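Local coordinates for protein laccase (Botrytis aclada, PDB 3SQR) that uses copper ions to oxidise phenolic substrates such as hydroquinones while reducing dioxygen to water, probably in lignin degradation and detoxification of lignin-derived products, at residues Y84-N92 with Q174-P182; D273-H283 with Y324-S335. All coordinates share one frame; numbering follows the deposited sequence.

Contact 1 of 2, residues Y84-N92 with Q174-P182. With NAG (2-acetamido-2-deoxy-beta-D-glucopyranose), chain G.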
loop_
_atom_site.group_PDB
_atom_site.type_symbol
_atom_site.label_atom_id
_atom_site.label_comp_id
_atom_site.label_asym_id
_atom_site.label_seq_id
_atom_site.Cartn_x
_atom_site.Cartn_y
_atom_site.Cartn_z
ATOM N N TYR A 84 -13.367 -17.382 12.745
ATOM C CA TYR A 84 -14.542 -16.565 12.839
ATOM C C TYR A 84 -15.105 -16.248 11.488
ATOM O O TYR A 84 -14.447 -15.665 10.615
ATOM C CB TYR A 84 -14.234 -15.222 13.591
ATOM C CG TYR A 84 -15.487 -14.507 14.001
ATOM C CD1 TYR A 84 -16.227 -13.795 13.086
ATOM C CD2 TYR A 84 -15.987 -14.610 15.334
ATOM C CE1 TYR A 84 -17.361 -13.176 13.420
ATOM C CE2 TYR A 84 -17.214 -14.013 15.664
ATOM C CZ TYR A 84 -17.872 -13.289 14.730
ATOM O OH TYR A 84 -19.090 -12.672 14.900
ATOM N N THR A 85 -16.371 -16.571 11.283
ATOM C CA THR A 85 -16.989 -16.470 9.999
ATOM C C THR A 85 -17.626 -15.113 9.867
ATOM O O THR A 85 -18.389 -14.654 10.760
ATOM C CB THR A 85 -18.076 -17.593 9.787
ATOM O OG1 THR A 85 -17.442 -18.879 9.972
ATOM C CG2 THR A 85 -18.667 -17.498 8.482
ATOM N N ARG A 86 -17.290 -14.453 8.775
ATOM C CA ARG A 86 -17.782 -13.099 8.511
ATOM C C ARG A 86 -17.842 -12.768 7.078
ATOM O O ARG A 86 -17.281 -13.486 6.240
ATOM C CB ARG A 86 -16.893 -12.064 9.252
ATOM C CG ARG A 86 -15.403 -12.217 9.013
ATOM C CD ARG A 86 -14.696 -10.848 9.191
ATOM N NE ARG A 86 -15.090 -9.910 8.162
ATOM C CZ ARG A 86 -14.537 -8.714 7.940
ATOM N NH1 ARG A 86 -13.536 -8.282 8.697
ATOM N NH2 ARG A 86 -15.008 -7.957 6.967
ATOM N N SER A 87 -18.494 -11.638 6.785
ATOM C CA SER A 87 -18.580 -11.144 5.450
ATOM C C SER A 87 -17.178 -10.664 5.031
ATOM O O SER A 87 -16.335 -10.298 5.854
ATOM C CB SER A 87 -19.537 -9.976 5.341
ATOM O OG SER A 87 -19.046 -8.822 6.063
ATOM N N ALA A 88 -17.009 -10.623 3.734
ATOM C CA ALA A 88 -15.851 -9.947 3.145
ATOM C C ALA A 88 -16.178 -9.420 1.790
ATOM O O ALA A 88 -17.124 -9.830 1.136
ATOM C CB ALA A 88 -14.618 -10.883 3.097
ATOM N N MET A 89 -15.379 -8.465 1.350
ATOM C CA MET A 89 -15.362 -8.001 0.003
ATOM C C MET A 89 -14.051 -8.412 -0.606
ATOM O O MET A 89 -12.973 -8.009 -0.124
ATOM C CB MET A 89 -15.513 -6.493 -0.057
ATOM C CG MET A 89 -16.723 -6.053 0.660
ATOM S SD MET A 89 -17.135 -4.329 0.361
ATOM C CE MET A 89 -18.549 -4.122 1.484
ATOM N N THR A 90 -14.160 -9.243 -1.636
ATOM C CA THR A 90 -13.024 -9.958 -2.143
ATOM C C THR A 90 -12.878 -9.819 -3.646
ATOM O O THR A 90 -13.826 -9.608 -4.366
ATOM C CB THR A 90 -13.114 -11.455 -1.812
ATOM O OG1 THR A 90 -14.153 -12.104 -2.559
ATOM C CG2 THR A 90 -13.348 -11.681 -0.329
ATOM N N PHE A 91 -11.671 -10.106 -4.121
ATOM C CA PHE A 91 -11.460 -10.475 -5.480
ATOM C C PHE A 91 -11.582 -11.992 -5.524
ATOM O O PHE A 91 -10.758 -12.755 -4.948
ATOM C CB PHE A 91 -10.061 -10.105 -5.915
ATOM C CG PHE A 91 -9.802 -8.629 -5.880
ATOM C CD1 PHE A 91 -10.361 -7.835 -6.857
ATOM C CD2 PHE A 91 -9.034 -8.057 -4.876
ATOM C CE1 PHE A 91 -10.122 -6.479 -6.897
ATOM C CE2 PHE A 91 -8.781 -6.671 -4.897
ATOM C CZ PHE A 91 -9.336 -5.908 -5.893
ATOM N N ASN A 92 -12.603 -12.460 -6.201
ATOM C CA ASN A 92 -12.672 -13.887 -6.538
ATOM C C ASN A 92 -12.767 -14.794 -5.356
ATOM O O ASN A 92 -12.289 -15.928 -5.377
ATOM C CB ASN A 92 -11.485 -14.252 -7.456
ATOM C CG ASN A 92 -11.769 -13.849 -8.825
ATOM O OD1 ASN A 92 -11.755 -12.650 -9.137
ATOM N ND2 ASN A 92 -12.085 -14.806 -9.679
ATOM N N GLN A 174 -13.041 -0.391 1.496
ATOM C CA GLN A 174 -13.246 -1.777 1.036
ATOM C C GLN A 174 -12.067 -2.666 1.254
ATOM O O GLN A 174 -12.246 -3.821 1.499
ATOM C CB GLN A 174 -13.593 -1.843 -0.424
ATOM C CG GLN A 174 -14.991 -1.309 -0.713
ATOM C CD GLN A 174 -15.354 -1.294 -2.202
ATOM O OE1 GLN A 174 -14.503 -1.202 -3.066
ATOM N NE2 GLN A 174 -16.681 -1.317 -2.511
ATOM N N TYR A 175 -10.854 -2.150 1.131
ATOM C CA TYR A 175 -9.735 -3.104 1.304
ATOM C C TYR A 175 -9.645 -3.607 2.727
ATOM O O TYR A 175 -9.016 -4.669 2.997
ATOM C CB TYR A 175 -8.374 -2.592 0.758
ATOM C CG TYR A 175 -7.563 -1.722 1.693
ATOM C CD1 TYR A 175 -6.803 -2.276 2.661
ATOM C CD2 TYR A 175 -7.605 -0.351 1.624
ATOM C CE1 TYR A 175 -6.063 -1.554 3.520
ATOM C CE2 TYR A 175 -6.834 0.431 2.530
ATOM C CZ TYR A 175 -6.066 -0.188 3.449
ATOM O OH TYR A 175 -5.283 0.482 4.381
ATOM N N GLY A 176 -10.291 -2.910 3.660
ATOM C CA GLY A 176 -10.416 -3.386 5.028
ATOM C C GLY A 176 -11.232 -4.638 5.207
ATOM O O GLY A 176 -11.098 -5.351 6.223
ATOM N N ASP A 177 -12.090 -4.886 4.228
ATOM C CA ASP A 177 -12.954 -6.052 4.254
ATOM C C ASP A 177 -12.382 -7.170 3.375
ATOM O O ASP A 177 -13.062 -8.134 3.070
ATOM C CB ASP A 177 -14.352 -5.687 3.837
ATOM C CG ASP A 177 -15.208 -5.136 4.995
ATOM O OD1 ASP A 177 -14.736 -5.112 6.168
ATOM O OD2 ASP A 177 -16.413 -4.823 4.698
ATOM N N GLY A 178 -11.133 -7.026 2.974
ATOM C CA GLY A 178 -10.397 -8.080 2.278
ATOM C C GLY A 178 -10.126 -7.841 0.801
ATOM O O GLY A 178 -9.602 -8.754 0.148
ATOM N N LEU A 179 -10.492 -6.653 0.270
ATOM C CA LEU A 179 -10.450 -6.353 -1.150
ATOM C C LEU A 179 -9.025 -5.910 -1.611
ATOM O O LEU A 179 -8.756 -4.745 -1.945
ATOM C CB LEU A 179 -11.536 -5.368 -1.554
ATOM C CG LEU A 179 -11.872 -5.318 -3.019
ATOM C CD1 LEU A 179 -12.137 -6.720 -3.671
ATOM C CD2 LEU A 179 -13.170 -4.431 -3.206
ATOM N N PHE A 180 -8.124 -6.860 -1.523
ATOM C CA PHE A 180 -6.713 -6.671 -1.916
ATOM C C PHE A 180 -6.088 -7.997 -2.336
ATOM O O PHE A 180 -6.613 -9.044 -2.018
ATOM C CB PHE A 180 -5.906 -6.078 -0.735
ATOM C CG PHE A 180 -5.750 -7.007 0.423
ATOM C CD1 PHE A 180 -4.686 -7.908 0.465
ATOM C CD2 PHE A 180 -6.645 -7.021 1.460
ATOM C CE1 PHE A 180 -4.520 -8.816 1.518
ATOM C CE2 PHE A 180 -6.449 -7.907 2.550
ATOM C CZ PHE A 180 -5.426 -8.816 2.553
ATOM N N GLY A 181 -4.988 -7.939 -3.046
ATOM C CA GLY A 181 -4.257 -9.133 -3.463
ATOM C C GLY A 181 -2.848 -8.746 -3.780
ATOM O O GLY A 181 -2.507 -7.534 -3.781
ATOM N N PRO A 182 -1.985 -9.748 -3.974
ATOM C CA PRO A 182 -0.598 -9.462 -4.251
ATOM C C PRO A 182 -0.385 -9.183 -5.737
ATOM O O PRO A 182 -1.000 -9.815 -6.588
ATOM C CB PRO A 182 0.101 -10.750 -3.843
ATOM C CG PRO A 182 -0.893 -11.846 -4.054
ATOM C CD PRO A 182 -2.276 -11.182 -3.872
HETATM C C1 NAG G . -12.512 -14.539 -11.034
HETATM C C2 NAG G . -11.932 -15.361 -12.160
HETATM C C3 NAG G . -12.591 -15.020 -13.471
HETATM C C4 NAG G . -14.070 -15.231 -13.332
HETATM C C5 NAG G . -14.598 -14.409 -12.190
HETATM C C6 NAG G . -16.104 -14.584 -11.982
HETATM C C7 NAG G . -9.567 -15.733 -11.642
HETATM C C8 NAG G . -8.190 -15.154 -11.810
HETATM N N2 NAG G . -10.524 -15.005 -12.244
HETATM O O3 NAG G . -12.112 -15.899 -14.415
HETATM O O4 NAG G . -14.669 -14.824 -14.508
HETATM O O5 NAG G . -13.940 -14.771 -10.972
HETATM O O6 NAG G . -16.346 -15.979 -11.675
HETATM O O7 NAG G . -9.755 -16.766 -10.998
HETATM O O HOH W 1 -13.187 -5.637 8.265
HETATM O O HOH W 2 -17.485 -7.355 4.405
HETATM O O HOH W 3 -9.620 -10.416 -2.166
#
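Arg86 reaches Asp177 because its CG sits between the backbone N and the carbonyl carbon (chi1 51°) and the chain then bends at chi3, bringing NH2 within 3.0 Å of Asp177 OD1. This salt bridge joins edge strand 86-91 of one cupredoxin sheet to the loop that leads into strand 180-186 of the other. Asp177 OD1 sits at the guanidinium edge, close to its plane, while the carboxylate itself stands almost perpendicular and is met from above its plane. NE of Arg86 turns back to Ser87 O at 2.7 Å, which fixes the group's rotation. A water that accepts from Arg86 NH1 also lies within hydrogen-bonding distance of Asp177 OD1 and Gly176 O. On the backbone, Met89 N donates to Asp177 O at 2.9 Å. Farther along, Leu179 CG is anti to the backbone N (chi1 -161°), and CD1 makes a CH-pi contact over the face of the Phe91 ring, though it is modelled too tightly for its position to be exact. Just beyond, Asn92 ND2 carries an N-linked NAG. Asp177 also accepts from Ser209 OG and Val210 N at the start of helix 210-217. With several donors around it, this buried carboxylate is probably held as an anion, its charge balanced by Arg86.

Contact 2 of 2, residues D273-H283 with Y324-S335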
loop_
_atom_site.group_PDB
_atom_site.type_symbol
_atom_site.label_atom_id
_atom_site.label_comp_id
_atom_site.label_asym_id
_atom_site.label_seq_id
_atom_site.Cartn_x
_atom_site.Cartn_y
_atom_site.Cartn_z
ATOM N N ASP A 273 -5.443 -0.175 10.095
ATOM C CA ASP A 273 -4.709 0.716 11.018
ATOM C C ASP A 273 -3.819 -0.092 11.888
ATOM O O ASP A 273 -4.113 -0.323 13.058
ATOM C CB ASP A 273 -5.682 1.511 11.858
ATOM C CG ASP A 273 -5.015 2.703 12.579
ATOM O OD1 ASP A 273 -3.785 2.774 12.612
ATOM O OD2 ASP A 273 -5.747 3.572 13.080
ATOM N N SER A 274 -2.699 -0.526 11.308
ATOM C CA SER A 274 -1.793 -1.482 11.918
ATOM C C SER A 274 -0.403 -1.067 11.629
ATOM O O SER A 274 -0.114 -0.694 10.492
ATOM C CB SER A 274 -2.017 -2.909 11.354
ATOM O OG SER A 274 -2.068 -2.837 9.933
ATOM N N HIS A 275 0.485 -1.304 12.576
ATOM C CA HIS A 275 1.917 -1.117 12.375
ATOM C C HIS A 275 2.577 -2.389 12.817
ATOM O O HIS A 275 2.208 -2.959 13.867
ATOM C CB HIS A 275 2.491 0.043 13.193
ATOM C CG HIS A 275 3.842 0.475 12.742
ATOM N ND1 HIS A 275 4.997 -0.171 13.123
ATOM C CD2 HIS A 275 4.220 1.461 11.891
ATOM C CE1 HIS A 275 6.033 0.410 12.527
ATOM N NE2 HIS A 275 5.594 1.425 11.814
ATOM N N PHE A 276 3.552 -2.797 12.049
ATOM C CA PHE A 276 4.255 -4.049 12.309
ATOM C C PHE A 276 5.732 -3.816 12.432
ATOM O O PHE A 276 6.293 -2.890 11.894
ATOM C CB PHE A 276 3.930 -5.169 11.279
ATOM C CG PHE A 276 2.485 -5.577 11.272
ATOM C CD1 PHE A 276 1.974 -6.436 12.229
ATOM C CD2 PHE A 276 1.627 -5.056 10.323
ATOM C CE1 PHE A 276 0.666 -6.799 12.243
ATOM C CE2 PHE A 276 0.309 -5.405 10.321
ATOM C CZ PHE A 276 -0.186 -6.278 11.317
ATOM N N GLU A 277 6.370 -4.722 13.159
ATOM C CA GLU A 277 7.816 -4.790 13.273
ATOM C C GLU A 277 8.229 -6.250 13.114
ATOM O O GLU A 277 8.543 -6.987 14.071
ATOM C CB GLU A 277 8.310 -4.145 14.587
ATOM C CG GLU A 277 9.813 -3.922 14.540
ATOM C CD GLU A 277 10.398 -3.365 15.825
ATOM O OE1 GLU A 277 9.599 -2.755 16.569
ATOM O OE2 GLU A 277 11.676 -3.570 16.031
ATOM N N PHE A 278 8.190 -6.703 11.870
ATOM C CA PHE A 278 8.265 -8.081 11.551
ATOM C C PHE A 278 9.605 -8.688 11.981
ATOM O O PHE A 278 10.666 -8.076 11.753
ATOM C CB PHE A 278 8.074 -8.243 10.019
ATOM C CG PHE A 278 8.094 -9.636 9.555
ATOM C CD1 PHE A 278 6.966 -10.424 9.568
ATOM C CD2 PHE A 278 9.279 -10.205 9.088
ATOM C CE1 PHE A 278 7.014 -11.730 9.131
ATOM C CE2 PHE A 278 9.308 -11.536 8.595
ATOM C CZ PHE A 278 8.185 -12.285 8.647
ATOM N N ALA A 279 9.532 -9.921 12.487
ATOM C CA ALA A 279 10.758 -10.606 12.963
ATOM C C ALA A 279 10.490 -12.084 12.871
ATOM O O ALA A 279 9.329 -12.513 12.927
ATOM C CB ALA A 279 11.087 -10.157 14.405
ATOM N N ILE A 280 11.554 -12.854 12.692
ATOM C CA ILE A 280 11.489 -14.317 12.733
ATOM C C ILE A 280 12.530 -14.678 13.790
ATOM O O ILE A 280 13.697 -14.368 13.620
ATOM C CB ILE A 280 11.840 -14.964 11.404
ATOM C CG1 ILE A 280 10.895 -14.459 10.298
ATOM C CG2 ILE A 280 11.817 -16.508 11.506
ATOM C CD1 ILE A 280 11.287 -14.981 8.898
ATOM N N ASP A 281 12.094 -15.244 14.882
ATOM C CA ASP A 281 13.016 -15.548 15.969
ATOM C C ASP A 281 14.221 -16.315 15.460
ATOM O O ASP A 281 14.116 -17.263 14.683
ATOM C CB ASP A 281 12.338 -16.401 17.031
ATOM C CG ASP A 281 11.258 -15.690 17.767
ATOM O OD1 ASP A 281 11.004 -14.469 17.548
ATOM O OD2 ASP A 281 10.629 -16.378 18.601
ATOM N N ASN A 282 15.377 -15.877 15.942
ATOM C CA ASN A 282 16.661 -16.488 15.678
ATOM C C ASN A 282 17.061 -16.472 14.211
ATOM O O ASN A 282 17.963 -17.176 13.816
ATOM C CB ASN A 282 16.699 -17.903 16.236
ATOM C CG ASN A 282 18.107 -18.382 16.480
ATOM O OD1 ASN A 282 18.443 -19.473 16.055
ATOM N ND2 ASN A 282 18.947 -17.550 17.147
ATOM N N HIS A 283 16.407 -15.606 13.415
ATOM C CA HIS A 283 16.786 -15.432 12.021
ATOM C C HIS A 283 17.038 -13.949 11.743
ATOM O O HIS A 283 16.554 -13.066 12.435
ATOM C CB HIS A 283 15.704 -16.024 11.091
ATOM C CG HIS A 283 15.600 -17.521 11.122
ATOM N ND1 HIS A 283 15.063 -18.225 12.184
ATOM C CD2 HIS A 283 15.960 -18.446 10.206
ATOM C CE1 HIS A 283 15.093 -19.516 11.898
ATOM N NE2 HIS A 283 15.620 -19.674 10.700
ATOM N N TYR A 324 9.967 -21.832 14.997
ATOM C CA TYR A 324 10.319 -20.521 15.478
ATOM C C TYR A 324 9.092 -19.644 15.302
ATOM O O TYR A 324 8.302 -19.831 14.318
ATOM C CB TYR A 324 11.491 -19.933 14.679
ATOM C CG TYR A 324 12.763 -20.674 14.873
ATOM C CD1 TYR A 324 13.060 -21.744 14.110
ATOM C CD2 TYR A 324 13.658 -20.295 15.884
ATOM C CE1 TYR A 324 14.277 -22.460 14.327
ATOM C CE2 TYR A 324 14.863 -21.003 16.114
ATOM C CZ TYR A 324 15.152 -22.065 15.318
ATOM O OH TYR A 324 16.319 -22.776 15.504
ATOM N N TRP A 325 8.901 -18.756 16.265
ATOM C CA TRP A 325 7.828 -17.791 16.126
ATOM C C TRP A 325 8.150 -16.788 15.026
ATOM O O TRP A 325 9.282 -16.257 14.930
ATOM C CB TRP A 325 7.608 -17.011 17.394
ATOM C CG TRP A 325 6.865 -17.756 18.384
ATOM C CD1 TRP A 325 7.324 -18.167 19.588
ATOM C CD2 TRP A 325 5.506 -18.217 18.263
ATOM N NE1 TRP A 325 6.318 -18.842 20.261
ATOM C CE2 TRP A 325 5.200 -18.912 19.457
ATOM C CE3 TRP A 325 4.525 -18.103 17.263
ATOM C CZ2 TRP A 325 3.933 -19.529 19.681
ATOM C CZ3 TRP A 325 3.278 -18.700 17.464
ATOM C CH2 TRP A 325 2.988 -19.409 18.684
ATOM N N ILE A 326 7.121 -16.489 14.237
ATOM C CA ILE A 326 7.175 -15.360 13.265
ATOM C C ILE A 326 6.361 -14.287 13.924
ATOM O O ILE A 326 5.201 -14.490 14.273
ATOM C CB ILE A 326 6.672 -15.693 11.840
ATOM C CG1 ILE A 326 7.457 -16.879 11.187
ATOM C CG2 ILE A 326 6.705 -14.388 10.936
ATOM C CD1 ILE A 326 6.742 -17.453 9.929
ATOM N N ARG A 327 6.994 -13.143 14.172
ATOM C CA ARG A 327 6.398 -12.111 14.983
ATOM C C ARG A 327 5.992 -10.930 14.132
ATOM O O ARG A 327 6.842 -10.327 13.495
ATOM C CB ARG A 327 7.398 -11.658 16.058
ATOM C CG ARG A 327 7.648 -12.817 17.034
ATOM C CD ARG A 327 8.335 -12.412 18.242
ATOM N NE ARG A 327 8.796 -13.608 18.942
ATOM C CZ ARG A 327 8.171 -14.204 19.965
ATOM N NH1 ARG A 327 7.007 -13.761 20.443
ATOM N NH2 ARG A 327 8.724 -15.290 20.508
ATOM N N GLY A 328 4.715 -10.623 14.090
ATOM C CA GLY A 328 4.336 -9.346 13.482
ATOM C C GLY A 328 4.762 -8.168 14.337
ATOM O O GLY A 328 4.929 -7.073 13.847
ATOM N N ASN A 329 4.866 -8.387 15.654
ATOM C CA ASN A 329 5.099 -7.281 16.607
ATOM C C ASN A 329 4.223 -6.107 16.303
ATOM O O ASN A 329 4.688 -4.992 16.037
ATOM C CB ASN A 329 6.549 -6.864 16.610
ATOM C CG ASN A 329 7.449 -7.883 17.236
ATOM O OD1 ASN A 329 7.197 -8.338 18.370
ATOM N ND2 ASN A 329 8.556 -8.147 16.604
ATOM N N TRP A 330 2.949 -6.332 16.432
ATOM C CA TRP A 330 1.962 -5.286 16.371
ATOM C C TRP A 330 2.406 -4.112 17.241
ATOM O O TRP A 330 2.680 -4.322 18.473
ATOM C CB TRP A 330 0.635 -5.778 16.909
ATOM C CG TRP A 330 -0.453 -4.778 16.944
ATOM C CD1 TRP A 330 -0.677 -3.821 17.907
ATOM C CD2 TRP A 330 -1.375 -4.502 15.909
ATOM N NE1 TRP A 330 -1.699 -2.990 17.539
ATOM C CE2 TRP A 330 -2.154 -3.397 16.320
ATOM C CE3 TRP A 330 -1.673 -5.135 14.672
ATOM C CZ2 TRP A 330 -3.162 -2.873 15.540
ATOM C CZ3 TRP A 330 -2.713 -4.648 13.939
ATOM C CH2 TRP A 330 -3.432 -3.506 14.348
ATOM N N GLY A 331 2.450 -2.921 16.637
ATOM C CA GLY A 331 2.755 -1.677 17.367
ATOM C C GLY A 331 1.619 -1.188 18.256
ATOM O O GLY A 331 0.771 -0.437 17.824
ATOM N N THR A 332 1.619 -1.593 19.518
ATOM C CA THR A 332 0.488 -1.226 20.400
ATOM C C THR A 332 0.463 0.280 20.696
ATOM O O THR A 332 -0.599 0.852 20.888
ATOM C CB THR A 332 0.579 -1.988 21.727
ATOM O OG1 THR A 332 1.892 -1.864 22.260
ATOM C CG2 THR A 332 0.271 -3.488 21.493
ATOM N N THR A 333 1.612 0.928 20.659
ATOM C CA THR A 333 1.634 2.392 20.796
ATOM C C THR A 333 1.116 3.136 19.557
ATOM O O THR A 333 0.742 4.299 19.636
ATOM C CB THR A 333 3.014 2.937 21.138
ATOM O OG1 THR A 333 3.930 2.544 20.145
ATOM C CG2 THR A 333 3.531 2.392 22.480
ATOM N N CYS A 334 0.990 2.417 18.433
ATOM C CA CYS A 334 0.582 3.036 17.177
ATOM C C CYS A 334 -0.935 2.998 17.003
ATOM O O CYS A 334 -1.574 3.943 16.508
ATOM C CB CYS A 334 1.333 2.339 16.009
ATOM S SG CYS A 334 3.010 1.904 16.250
ATOM N N SER A 335 -1.515 1.845 17.337
ATOM C CA SER A 335 -2.922 1.688 17.358
ATOM C C SER A 335 -3.272 0.425 18.192
ATOM O O SER A 335 -2.426 -0.426 18.468
ATOM C CB SER A 335 -3.478 1.563 15.950
ATOM O OG SER A 335 -2.995 0.320 15.357
HETATM O O HOH W 4 -1.185 1.585 13.367
HETATM O O HOH W 5 -1.665 4.701 13.915
HETATM O O HOH W 6 -0.285 -0.751 15.317
HETATM O O HOH W 7 5.072 -2.187 15.038
#
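An antiparallel strand pairing inside the second cupredoxin domain joins Asp273-His283 to Tyr324-Ser335, with strands 276-280 and 324-327 as neighbours in a five-stranded sheet of the beta sandwich. Ala279 and Arg327 form a hydrogen-bonded pair, Arg327 N giving to Ala279 O at 2.7 Å and Ala279 N to Arg327 O, while Ile280 faces Ile326 in the next, non-hydrogen-bonded pair. Past the strand the backbone bonds continue, Glu277 N to Gly328 O and Gly331 N to His275 O, and the Asn329 side chain adds one: ND2 donates to Glu277 O at 2.8 Å, nearly straight and with the acceptor in the amide plane. On the side of the sheet that carries Ala279, Arg327 grips Asp281 side-on, NE to OD1 at 2.7 Å and NH2 to OD2 at 2.9 Å, each oxygen using its syn lone pair and the two flat groups nearly coplanar. Asp281 OD2 also accepts from Ser359 OG. An aromatic pair lies towards each end. Trp330 CG, anti to the backbone N (chi1 178°), brings the ring edge back to the face of Phe276, offset, planes 87° apart; His283, closing a type II turn, sets its edge against the face of Tyr324. Cys334, disulfide-bonded to Cys368, rests its SG on His275 CB. Nearer the type 1 copper, Asp273 O accepts from Ser335 OG at 2.6 Å, the hydroxyl above the carbonyl plane.

Two ways of joining beta structure come in series along the chain: contact 1 closes before contact 2 opens, and they lie in the first and second cupredoxin domains. Their centres are 22 Å apart and their nearest atoms about 6 Å, without touching. They share no sheet: contact 1 links strand 86-91 to the approach of strand 180-186, which belong to different sheets, whereas contact 2 pairs neighbouring strands within one sheet. Strand 195-205 is touched by Phe180 and Pro182 from contact 1 and by Phe276 and Phe278 from contact 2. Phe180 lies beside the type 3 copper ligand His168 and Asp273 near the type 1 ligand His531, consistent with the two domains contributing to the surroundings of different copper sites.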